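Long-range contact in fat acid-binding protein (Eubacterium ventriosum, PDB 3NYI), which probably serves as a fatty acid-binding protein of the DegV family and holds one stearic acid molecule in this structure: residues L67-V81 against S99-D113. Numbering follows the deposited sequence.
Sequences LPSVESYADVFRSFV and SYNSAINAKSLVLED. With STE (stearic acid), chain C.
Ser99, in the first turn of helix 99-113, takes a hydrogen bond from the phenol of Tyr73: OH gives its proton to Ser99 OG at 2.6 Å, the serine oxygen lying at the ring edge, in plane. The Ser99 hydroxyl, swung to the side away from its backbone N (chi1 179°), faces both this phenol and Pro68 CD, and it also bonds to Asp10 on strand 6-10. One turn on, Ser102 OG lies 3.1 Å from Pro68 O and touches Leu67 CD1, while a weak bond to Gly98 O competes for its proton. Ala103 points its methyl at the centre of the Tyr73 ring face, CB standing 3.7 Å from the centroid and 3° off the normal, a CH-pi contact; its carbonyl meets the edge of Phe77. Were Tyr73 replaced by an alanine, Ser99 OG would probably lose its phenol donor and the Ala103 methyl its ring, leaving a gap. Ala106 is a knob among Val70, Tyr73, Ala74 and Phe77, its CB 3.4 Å from Tyr73 CB; a small residue here is consistent with the 7.9 Å approach of the segment axes, which cross at -50°. Leu109 CD2 borders Ala74, and Val110 CG2 lies against Phe77 CB. In one of its two conformers, Arg78 reaches poorly ordered Asp113, NH1 to OD2 3.0 Å, a salt bridge probably not held all the time. The mostly apolar knobs-into-holes seam thus packs the helices closely, while Ser99, bonded to both Tyr73 and Asp10, matches the polar end of a buried ring and ties the pair to the sheet.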
ATOM      1  N   LEU A  67       8.502  11.794  -1.551  1.00 26.43           N
ATOM      2  CA  LEU A  67       7.374  11.753  -2.476  1.00 29.12           C
ATOM      3  C   LEU A  67       7.838  11.920  -3.931  1.00 27.96           C
ATOM      4  O   LEU A  67       8.915  12.472  -4.171  1.00 26.42           O
ATOM      5  CB  LEU A  67       6.388  12.869  -2.101  1.00 29.07           C
ATOM      6  CG  LEU A  67       6.813  14.299  -2.475  1.00 31.16           C
ATOM      7  CD1 LEU A  67       5.682  15.275  -2.173  1.00 32.41           C
ATOM      8  CD2 LEU A  67       8.105  14.746  -1.783  1.00 32.96           C
ATOM      9  N   PRO A  68       7.028  11.469  -4.912  1.00 27.04           N
ATOM     10  CA  PRO A  68       7.470  11.671  -6.305  1.00 27.03           C
ATOM     11  C   PRO A  68       7.377  13.141  -6.656  1.00 25.32           C
ATOM     12  O   PRO A  68       6.523  13.842  -6.099  1.00 26.53           O
ATOM     13  CB  PRO A  68       6.433  10.897  -7.140  1.00 24.11           C
ATOM     14  CG  PRO A  68       5.666  10.019  -6.126  1.00 18.50           C
ATOM     15  CD  PRO A  68       5.705  10.815  -4.837  1.00 22.88           C
ATOM     16  N   SER A  69       8.236  13.609  -7.558  1.00 25.63           N
ATOM     17  CA  SER A  69       8.220  15.009  -7.939  1.00 33.05           C
ATOM     18  C   SER A  69       6.980  15.255  -8.783  1.00 28.61           C
ATOM     19  O   SER A  69       6.525  14.360  -9.484  1.00 28.27           O
ATOM     20  CB  SER A  69       9.469  15.349  -8.774  1.00 34.16           C
ATOM     21  OG  SER A  69       9.419  14.670 -10.020  1.00 31.33           O
ATOM     22  N   VAL A  70       6.462  16.476  -8.741  1.00 24.72           N
ATOM     23  CA  VAL A  70       5.421  16.893  -9.679  1.00 26.09           C
ATOM     24  C   VAL A  70       5.782  16.560 -11.149  1.00 32.72           C
ATOM     25  O   VAL A  70       4.935  16.102 -11.917  1.00 25.99           O
ATOM     26  CB  VAL A  70       5.159  18.405  -9.559  1.00 26.78           C
ATOM     27  CG1 VAL A  70       4.227  18.884 -10.667  1.00 31.20           C
ATOM     28  CG2 VAL A  70       4.614  18.754  -8.185  1.00 30.71           C
ATOM     29  N   GLU A  71       7.030  16.795 -11.544  1.00 27.58           N
ATOM     30  CA  GLU A  71       7.438  16.540 -12.934  1.00 29.23           C
ATOM     31  C   GLU A  71       7.349  15.066 -13.329  1.00 27.40           C
ATOM     32  O   GLU A  71       7.023  14.747 -14.479  1.00 30.91           O
ATOM     33  CB  GLU A  71       8.867  17.036 -13.193  1.00 45.83           C
ATOM     34  CG  GLU A  71       9.080  18.510 -12.932  1.00 70.96           C
ATOM     35  CD  GLU A  71      10.509  18.817 -12.509  1.00 92.92           C
ATOM     36  OE1 GLU A  71      11.128  19.737 -13.091  1.00101.12           O
ATOM     37  OE2 GLU A  71      11.018  18.127 -11.596  1.00 97.25           O
ATOM     38  N   SER A  72       7.643  14.170 -12.385  1.00 29.71           N
ATOM     39  CA  SER A  72       7.549  12.722 -12.625  1.00 30.54           C
ATOM     40  C   SER A  72       6.132  12.269 -12.979  1.00 31.42           C
ATOM     41  O   SER A  72       5.920  11.512 -13.928  1.00 36.05           O
ATOM     42  CB  SER A  72       8.028  11.939 -11.403  1.00 43.95           C
ATOM     43  OG  SER A  72       9.427  12.064 -11.259  1.00 58.41           O
ATOM     44  N   TYR A  73       5.167  12.715 -12.191  1.00 24.37           N
ATOM     45  CA  TYR A  73       3.765  12.487 -12.524  1.00 29.09           C
ATOM     46  C   TYR A  73       3.416  13.148 -13.858  1.00 24.60           C
ATOM     47  O   TYR A  73       2.790  12.537 -14.714  1.00 33.59           O
ATOM     48  CB  TYR A  73       2.872  13.076 -11.446  1.00 24.64           C
ATOM     49  CG  TYR A  73       2.661  12.197 -10.226  1.00 27.34           C
ATOM     50  CD1 TYR A  73       3.127  12.583  -8.974  1.00 24.95           C
ATOM     51  CD2 TYR A  73       1.965  10.998 -10.325  1.00 27.78           C
ATOM     52  CE1 TYR A  73       2.915  11.788  -7.844  1.00 23.54           C
ATOM     53  CE2 TYR A  73       1.749  10.200  -9.209  1.00 27.89           C
ATOM     54  CZ  TYR A  73       2.222  10.602  -7.975  1.00 26.06           C
ATOM     55  OH  TYR A  73       1.989   9.797  -6.876  1.00 22.55           O
ATOM     56  N   ALA A  74       3.818  14.407 -14.019  1.00 28.57           N
ATOM     57  CA  ALA A  74       3.419  15.188 -15.186  1.00 29.72           C
ATOM     58  C   ALA A  74       3.865  14.537 -16.499  1.00 34.28           C
ATOM     59  O   ALA A  74       3.102  14.492 -17.456  1.00 39.04           O
ATOM     60  CB  ALA A  74       3.967  16.618 -15.095  1.00 34.71           C
ATOM     61  N   ASP A  75       5.100  14.052 -16.546  1.00 35.85           N
ATOM     62  CA  ASP A  75       5.602  13.383 -17.747  1.00 41.04           C
ATOM     63  C   ASP A  75       4.794  12.118 -18.090  1.00 39.21           C
ATOM     64  O   ASP A  75       4.534  11.831 -19.260  1.00 43.29           O
ATOM     65  CB  ASP A  75       7.093  13.065 -17.610  1.00 44.81           C
ATOM     66  CG  ASP A  75       7.977  14.325 -17.619  1.00 51.22           C
ATOM     67  OD1 ASP A  75       7.504  15.427 -17.983  1.00 46.61           O
ATOM     68  OD2 ASP A  75       9.163  14.206 -17.259  1.00 51.87           O
ATOM     69  N   VAL A  76       4.383  11.364 -17.077  1.00 38.63           N
ATOM     70  CA  VAL A  76       3.526  10.204 -17.320  1.00 32.61           C
ATOM     71  C   VAL A  76       2.143  10.644 -17.807  1.00 37.69           C
ATOM     72  O   VAL A  76       1.654  10.155 -18.834  1.00 37.76           O
ATOM     73  CB  VAL A  76       3.413   9.320 -16.060  1.00 37.48           C
ATOM     74  CG1 VAL A  76       2.383   8.206 -16.258  1.00 36.04           C
ATOM     75  CG2 VAL A  76       4.779   8.747 -15.713  1.00 37.96           C
ATOM     76  N   PHE A  77       1.515  11.576 -17.090  1.00 30.39           N
ATOM     77  CA  PHE A  77       0.198  12.057 -17.506  1.00 39.94           C
ATOM     78  C   PHE A  77       0.242  12.582 -18.942  1.00 42.24           C
ATOM     79  O   PHE A  77      -0.628  12.273 -19.755  1.00 39.91           O
ATOM     80  CB  PHE A  77      -0.325  13.166 -16.584  1.00 39.44           C
ATOM     81  CG  PHE A  77      -0.551  12.734 -15.150  1.00 35.54           C
ATOM     82  CD1 PHE A  77      -0.518  11.396 -14.785  1.00 29.83           C
ATOM     83  CD2 PHE A  77      -0.814  13.683 -14.172  1.00 29.15           C
ATOM     84  CE1 PHE A  77      -0.727  11.016 -13.465  1.00 30.15           C
ATOM     85  CE2 PHE A  77      -1.021  13.320 -12.854  1.00 29.32           C
ATOM     86  CZ  PHE A  77      -0.983  11.979 -12.497  1.00 32.67           C
ATOM     87  N   ARG A  78       1.262  13.379 -19.240  1.00 39.43           N
ATOM     88  CA  ARG A  78       1.388  14.015 -20.546  0.53 40.86           C
ATOM     89  C   ARG A  78       1.481  13.002 -21.684  1.00 44.32           C
ATOM     90  O   ARG A  78       0.800  13.134 -22.701  1.00 43.22           O
ATOM     91  CB  ARG A  78       2.606  14.944 -20.569  0.53 40.42           C
ATOM     92  CG  ARG A  78       2.404  16.199 -21.394  0.53 46.72           C
ATOM     93  CD  ARG A  78       3.684  17.013 -21.499  0.53 48.14           C
ATOM     94  NE  ARG A  78       4.273  17.294 -20.192  0.53 47.13           N
ATOM     95  CZ  ARG A  78       4.027  18.388 -19.475  0.53 47.59           C
ATOM     96  NH1 ARG A  78       3.194  19.318 -19.933  0.53 46.71           N
ATOM     97  NH2 ARG A  78       4.621  18.553 -18.298  0.53 44.35           N
ATOM     98  N   SER A  79       2.318  11.986 -21.516  1.00 45.17           N
ATOM     99  CA  SER A  79       2.526  11.009 -22.580  1.00 46.70           C
ATOM    100  C   SER A  79       1.251  10.228 -22.907  1.00 52.42           C
ATOM    101  O   SER A  79       0.976   9.942 -24.073  1.00 54.59           O
ATOM    102  CB  SER A  79       3.673  10.056 -22.232  1.00 55.63           C
ATOM    103  OG  SER A  79       3.298   9.147 -21.210  1.00 70.48           O
ATOM    104  N   PHE A  80       0.470   9.885 -21.886  1.00 40.74           N
ATOM    105  CA  PHE A  80      -0.802   9.213 -22.119  1.00 40.96           C
ATOM    106  C   PHE A  80      -1.822  10.159 -22.757  1.00 44.29           C
ATOM    107  O   PHE A  80      -2.496   9.796 -23.724  1.00 42.54           O
ATOM    108  CB  PHE A  80      -1.367   8.624 -20.815  1.00 31.89           C
ATOM    109  CG  PHE A  80      -0.604   7.434 -20.299  1.00 41.38           C
ATOM    110  CD1 PHE A  80      -0.213   6.414 -21.157  1.00 46.44           C
ATOM    111  CD2 PHE A  80      -0.294   7.322 -18.948  1.00 40.88           C
ATOM    112  CE1 PHE A  80       0.487   5.307 -20.683  1.00 44.29           C
ATOM    113  CE2 PHE A  80       0.403   6.216 -18.468  1.00 41.55           C
ATOM    114  CZ  PHE A  80       0.793   5.211 -19.337  1.00 41.54           C
ATOM    115  N   VAL A  81      -1.924  11.373 -22.217  1.00 40.66           N
ATOM    116  CA  VAL A  81      -2.915  12.351 -22.674  1.00 45.52           C
ATOM    117  C   VAL A  81      -2.738  12.793 -24.140  1.00 48.61           C
ATOM    118  O   VAL A  81      -3.717  13.007 -24.861  1.00 45.24           O
ATOM    119  CB  VAL A  81      -2.937  13.592 -21.758  1.00 45.55           C
ATOM    120  CG1 VAL A  81      -3.535  14.782 -22.482  1.00 49.38           C
ATOM    121  CG2 VAL A  81      -3.715  13.288 -20.480  1.00 46.28           C
ATOM    122  N   SER A  99       2.429  12.692  -1.781  1.00 19.20           N
ATOM    123  CA  SER A  99       2.335  12.117  -3.122  1.00 17.93           C
ATOM    124  C   SER A  99       1.075  12.560  -3.880  1.00 22.68           C
ATOM    125  O   SER A  99       1.145  12.966  -5.037  1.00 20.80           O
ATOM    126  CB  SER A  99       2.415  10.582  -3.040  1.00 20.33           C
ATOM    127  OG  SER A  99       2.313  10.000  -4.323  1.00 25.50           O
ATOM    128  N   TYR A 100      -0.086  12.454  -3.233  1.00 22.52           N
ATOM    129  CA  TYR A 100      -1.333  12.866  -3.844  1.00 20.17           C
ATOM    130  C   TYR A 100      -1.268  14.306  -4.334  1.00 23.40           C
ATOM    131  O   TYR A 100      -1.703  14.625  -5.445  1.00 19.42           O
ATOM    132  CB  TYR A 100      -2.484  12.708  -2.828  1.00 20.02           C
ATOM    133  CG  TYR A 100      -3.796  13.324  -3.249  1.00 21.19           C
ATOM    134  CD1 TYR A 100      -4.669  12.644  -4.093  1.00 21.48           C
ATOM    135  CD2 TYR A 100      -4.190  14.576  -2.765  1.00 23.47           C
ATOM    136  CE1 TYR A 100      -5.878  13.203  -4.471  1.00 26.48           C
ATOM    137  CE2 TYR A 100      -5.403  15.144  -3.135  1.00 25.00           C
ATOM    138  CZ  TYR A 100      -6.241  14.450  -3.992  1.00 30.43           C
ATOM    139  OH  TYR A 100      -7.453  14.993  -4.355  1.00 28.48           O
ATOM    140  N   ASN A 101      -0.737  15.195  -3.508  1.00 17.05           N
ATOM    141  CA  ASN A 101      -0.724  16.590  -3.910  1.00 22.28           C
ATOM    142  C   ASN A 101       0.293  16.905  -5.013  1.00 20.80           C
ATOM    143  O   ASN A 101       0.110  17.858  -5.766  1.00 21.10           O
ATOM    144  CB  ASN A 101      -0.590  17.522  -2.707  1.00 24.35           C
ATOM    145  CG  ASN A 101      -1.952  17.829  -2.080  1.00 32.47           C
ATOM    146  OD1 ASN A 101      -2.812  18.476  -2.698  1.00 35.99           O
ATOM    147  ND2 ASN A 101      -2.166  17.328  -0.890  1.00 23.77           N
ATOM    148  N   SER A 102       1.341  16.094  -5.120  1.00 21.49           N
ATOM    149  CA  SER A 102       2.226  16.207  -6.290  1.00 23.83           C
ATOM    150  C   SER A 102       1.462  15.850  -7.548  1.00 18.44           C
ATOM    151  O   SER A 102       1.586  16.512  -8.578  1.00 20.76           O
ATOM    152  CB  SER A 102       3.456  15.305  -6.166  1.00 28.12           C
ATOM    153  OG  SER A 102       4.245  15.712  -5.079  1.00 37.81           O
ATOM    154  N   ALA A 103       0.634  14.807  -7.464  1.00 22.92           N
ATOM    155  CA  ALA A 103      -0.116  14.381  -8.637  1.00 21.36           C
ATOM    156  C   ALA A 103      -1.169  15.420  -9.016  1.00 19.22           C
ATOM    157  O   ALA A 103      -1.450  15.631 -10.192  1.00 24.09           O
ATOM    158  CB  ALA A 103      -0.775  12.997  -8.401  1.00 19.86           C
ATOM    159  N   ILE A 104      -1.774  16.057  -8.018  1.00 23.78           N
ATOM    160  CA  ILE A 104      -2.746  17.110  -8.291  1.00 22.78           C
ATOM    161  C   ILE A 104      -2.055  18.267  -9.020  1.00 25.00           C
ATOM    162  O   ILE A 104      -2.553  18.781 -10.029  1.00 27.65           O
ATOM    163  CB  ILE A 104      -3.388  17.652  -6.996  1.00 24.20           C
ATOM    164  CG1 ILE A 104      -4.323  16.604  -6.385  1.00 27.12           C
ATOM    165  CG2 ILE A 104      -4.193  18.908  -7.307  1.00 25.28           C
ATOM    166  CD1 ILE A 104      -5.452  16.202  -7.298  1.00 26.40           C
ATOM    167  N   ASN A 105      -0.912  18.688  -8.500  1.00 21.60           N
ATOM    168  CA  ASN A 105      -0.153  19.740  -9.186  1.00 27.31           C
ATOM    169  C   ASN A 105       0.257  19.325 -10.596  1.00 30.54           C
ATOM    170  O   ASN A 105       0.272  20.146 -11.508  1.00 29.37           O
ATOM    171  CB  ASN A 105       1.052  20.199  -8.367  1.00 34.62           C
ATOM    172  CG  ASN A 105       0.667  21.210  -7.293  1.00 47.06           C
ATOM    173  OD1 ASN A 105      -0.409  21.116  -6.695  1.00 41.56           O
ATOM    174  ND2 ASN A 105       1.534  22.189  -7.057  1.00 54.45           N
ATOM    175  N   ALA A 106       0.559  18.044 -10.779  1.00 29.87           N
ATOM    176  CA  ALA A 106       0.987  17.558 -12.092  1.00 28.84           C
ATOM    177  C   ALA A 106      -0.173  17.543 -13.084  1.00 32.62           C
ATOM    178  O   ALA A 106      -0.002  17.880 -14.264  1.00 30.00           O
ATOM    179  CB  ALA A 106       1.607  16.178 -11.972  1.00 24.97           C
ATOM    180  N   LYS A 107      -1.356  17.142 -12.616  1.00 26.11           N
ATOM    181  CA  LYS A 107      -2.553  17.224 -13.446  1.00 26.11           C
ATOM    182  C   LYS A 107      -2.760  18.658 -13.953  1.00 35.87           C
ATOM    183  O   LYS A 107      -3.026  18.885 -15.142  1.00 35.43           O
ATOM    184  CB  LYS A 107      -3.790  16.734 -12.670  1.00 25.18           C
ATOM    185  CG  LYS A 107      -5.101  17.125 -13.319  1.00 28.22           C
ATOM    186  CD  LYS A 107      -6.274  16.567 -12.546  1.00 29.58           C
ATOM    187  CE  LYS A 107      -7.597  17.038 -13.118  1.00 39.50           C
ATOM    188  NZ  LYS A 107      -8.739  16.348 -12.445  1.00 37.36           N
ATOM    189  N   SER A 108      -2.622  19.627 -13.053  1.00 30.74           N
ATOM    190  CA  SER A 108      -2.792  21.031 -13.429  1.00 36.09           C
ATOM    191  C   SER A 108      -1.763  21.467 -14.466  1.00 35.62           C
ATOM    192  O   SER A 108      -2.101  22.132 -15.441  1.00 41.03           O
ATOM    193  CB  SER A 108      -2.722  21.941 -12.203  1.00 39.55           C
ATOM    194  OG  SER A 108      -3.866  21.762 -11.393  1.00 56.40           O
ATOM    195  N   LEU A 109      -0.507  21.088 -14.252  1.00 37.84           N
ATOM    196  CA  LEU A 109       0.555  21.359 -15.218  1.00 36.37           C
ATOM    197  C   LEU A 109       0.190  20.867 -16.623  1.00 41.41           C
ATOM    198  O   LEU A 109       0.340  21.593 -17.610  1.00 39.37           O
ATOM    199  CB  LEU A 109       1.845  20.672 -14.778  1.00 43.74           C
ATOM    200  CG  LEU A 109       3.101  21.504 -14.568  1.00 61.47           C
ATOM    201  CD1 LEU A 109       3.015  22.235 -13.244  1.00 65.09           C
ATOM    202  CD2 LEU A 109       4.317  20.595 -14.601  1.00 62.93           C
ATOM    203  N   VAL A 110      -0.288  19.626 -16.718  1.00 35.47           N
ATOM    204  CA  VAL A 110      -0.539  19.012 -18.019  1.00 32.30           C
ATOM    205  C   VAL A 110      -1.721  19.675 -18.708  1.00 42.27           C
ATOM    206  O   VAL A 110      -1.733  19.836 -19.928  1.00 46.97           O
ATOM    207  CB  VAL A 110      -0.769  17.477 -17.893  1.00 34.50           C
ATOM    208  CG1 VAL A 110      -1.206  16.867 -19.229  1.00 33.98           C
ATOM    209  CG2 VAL A 110       0.495  16.804 -17.384  1.00 35.22           C
ATOM    210  N   LEU A 111      -2.709  20.075 -17.917  1.00 48.18           N
ATOM    211  CA  LEU A 111      -3.891  20.737 -18.449  1.00 54.10           C
ATOM    212  C   LEU A 111      -3.529  21.970 -19.278  1.00 66.02           C
ATOM    213  O   LEU A 111      -4.132  22.222 -20.326  1.00 67.39           O
ATOM    214  CB  LEU A 111      -4.840  21.117 -17.314  1.00 56.05           C
ATOM    215  CG  LEU A 111      -6.183  20.386 -17.350  1.00 61.79           C
ATOM    216  CD1 LEU A 111      -6.004  18.980 -17.907  1.00 62.04           C
ATOM    217  CD2 LEU A 111      -6.810  20.344 -15.965  1.00 59.00           C
ATOM    218  N   GLU A 112      -2.546  22.734 -18.808  1.00 66.61           N
ATOM    219  CA  GLU A 112      -2.081  23.911 -19.533  1.00 65.26           C
ATOM    220  C   GLU A 112      -1.787  23.580 -20.990  1.00 67.61           C
ATOM    221  O   GLU A 112      -2.249  24.266 -21.896  1.00 75.33           O
ATOM    222  CB  GLU A 112      -0.824  24.473 -18.879  1.00 65.86           C
ATOM    223  CG  GLU A 112      -1.046  25.018 -17.491  1.00 70.54           C
ATOM    224  CD  GLU A 112       0.242  25.461 -16.833  1.00 78.48           C
ATOM    225  OE1 GLU A 112       1.272  25.563 -17.531  1.00 84.30           O
ATOM    226  OE2 GLU A 112       0.223  25.704 -15.612  1.00 79.54           O
ATOM    227  N   ASP A 113      -1.018  22.518 -21.207  1.00 63.21           N
ATOM    228  CA  ASP A 113      -0.618  22.122 -22.551  1.00 64.27           C
ATOM    229  C   ASP A 113      -1.664  21.257 -23.267  1.00 68.22           C
ATOM    230  O   ASP A 113      -1.678  21.191 -24.497  1.00 73.70           O
ATOM    231  CB  ASP A 113       0.733  21.401 -22.515  1.00 71.63           C
ATOM    232  CG  ASP A 113       1.838  22.254 -21.908  1.00 80.23           C
ATOM    233  OD1 ASP A 113       1.605  23.457 -21.653  1.00 78.31           O
ATOM    234  OD2 ASP A 113       2.944  21.719 -21.685  1.00 84.35           O
TER
HETATM  235  C1  STE C 301       6.997  10.085   1.498  1.00 31.98           C
HETATM  236  O1  STE C 301       6.264  10.933   1.088  1.00 27.25           O
HETATM  237  O2  STE C 301       8.082  10.391   1.898  1.00 30.53           O
HETATM  238  C2  STE C 301       6.458   8.653   1.720  1.00 23.87           C
HETATM  239  C3  STE C 301       6.087   8.436   3.209  1.00 20.47           C
HETATM  240  C4  STE C 301       5.656   6.966   3.439  1.00 21.29           C
HETATM  241  C5  STE C 301       5.046   6.776   4.846  1.00 22.03           C
HETATM  242  C6  STE C 301       4.679   5.290   5.065  1.00 20.91           C
HETATM  243  C7  STE C 301       4.159   5.048   6.505  1.00 20.93           C
HETATM  244  C8  STE C 301       3.664   3.582   6.605  1.00 22.96           C
HETATM  245  C9  STE C 301       3.152   3.261   8.028  1.00 23.43           C
HETATM  246  C10 STE C 301       2.757   1.760   8.089  1.00 26.88           C
HETATM  247  C11 STE C 301       1.407   1.583   7.392  1.00 23.16           C
HETATM  248  C12 STE C 301       1.350   0.460   6.329  1.00 23.79           C
HETATM  249  C13 STE C 301       2.384  -0.663   6.513  1.00 26.16           C
HETATM  250  C14 STE C 301       1.617  -2.002   6.338  1.00 23.51           C
HETATM  251  C15 STE C 301       2.592  -3.178   6.103  1.00 20.19           C
HETATM  252  C16 STE C 301       1.822  -4.506   6.311  1.00 24.74           C
HETATM  253  C17 STE C 301       1.145  -4.928   4.989  1.00 22.18           C
HETATM  254  C18 STE C 301       0.514  -6.334   5.117  1.00 23.96           C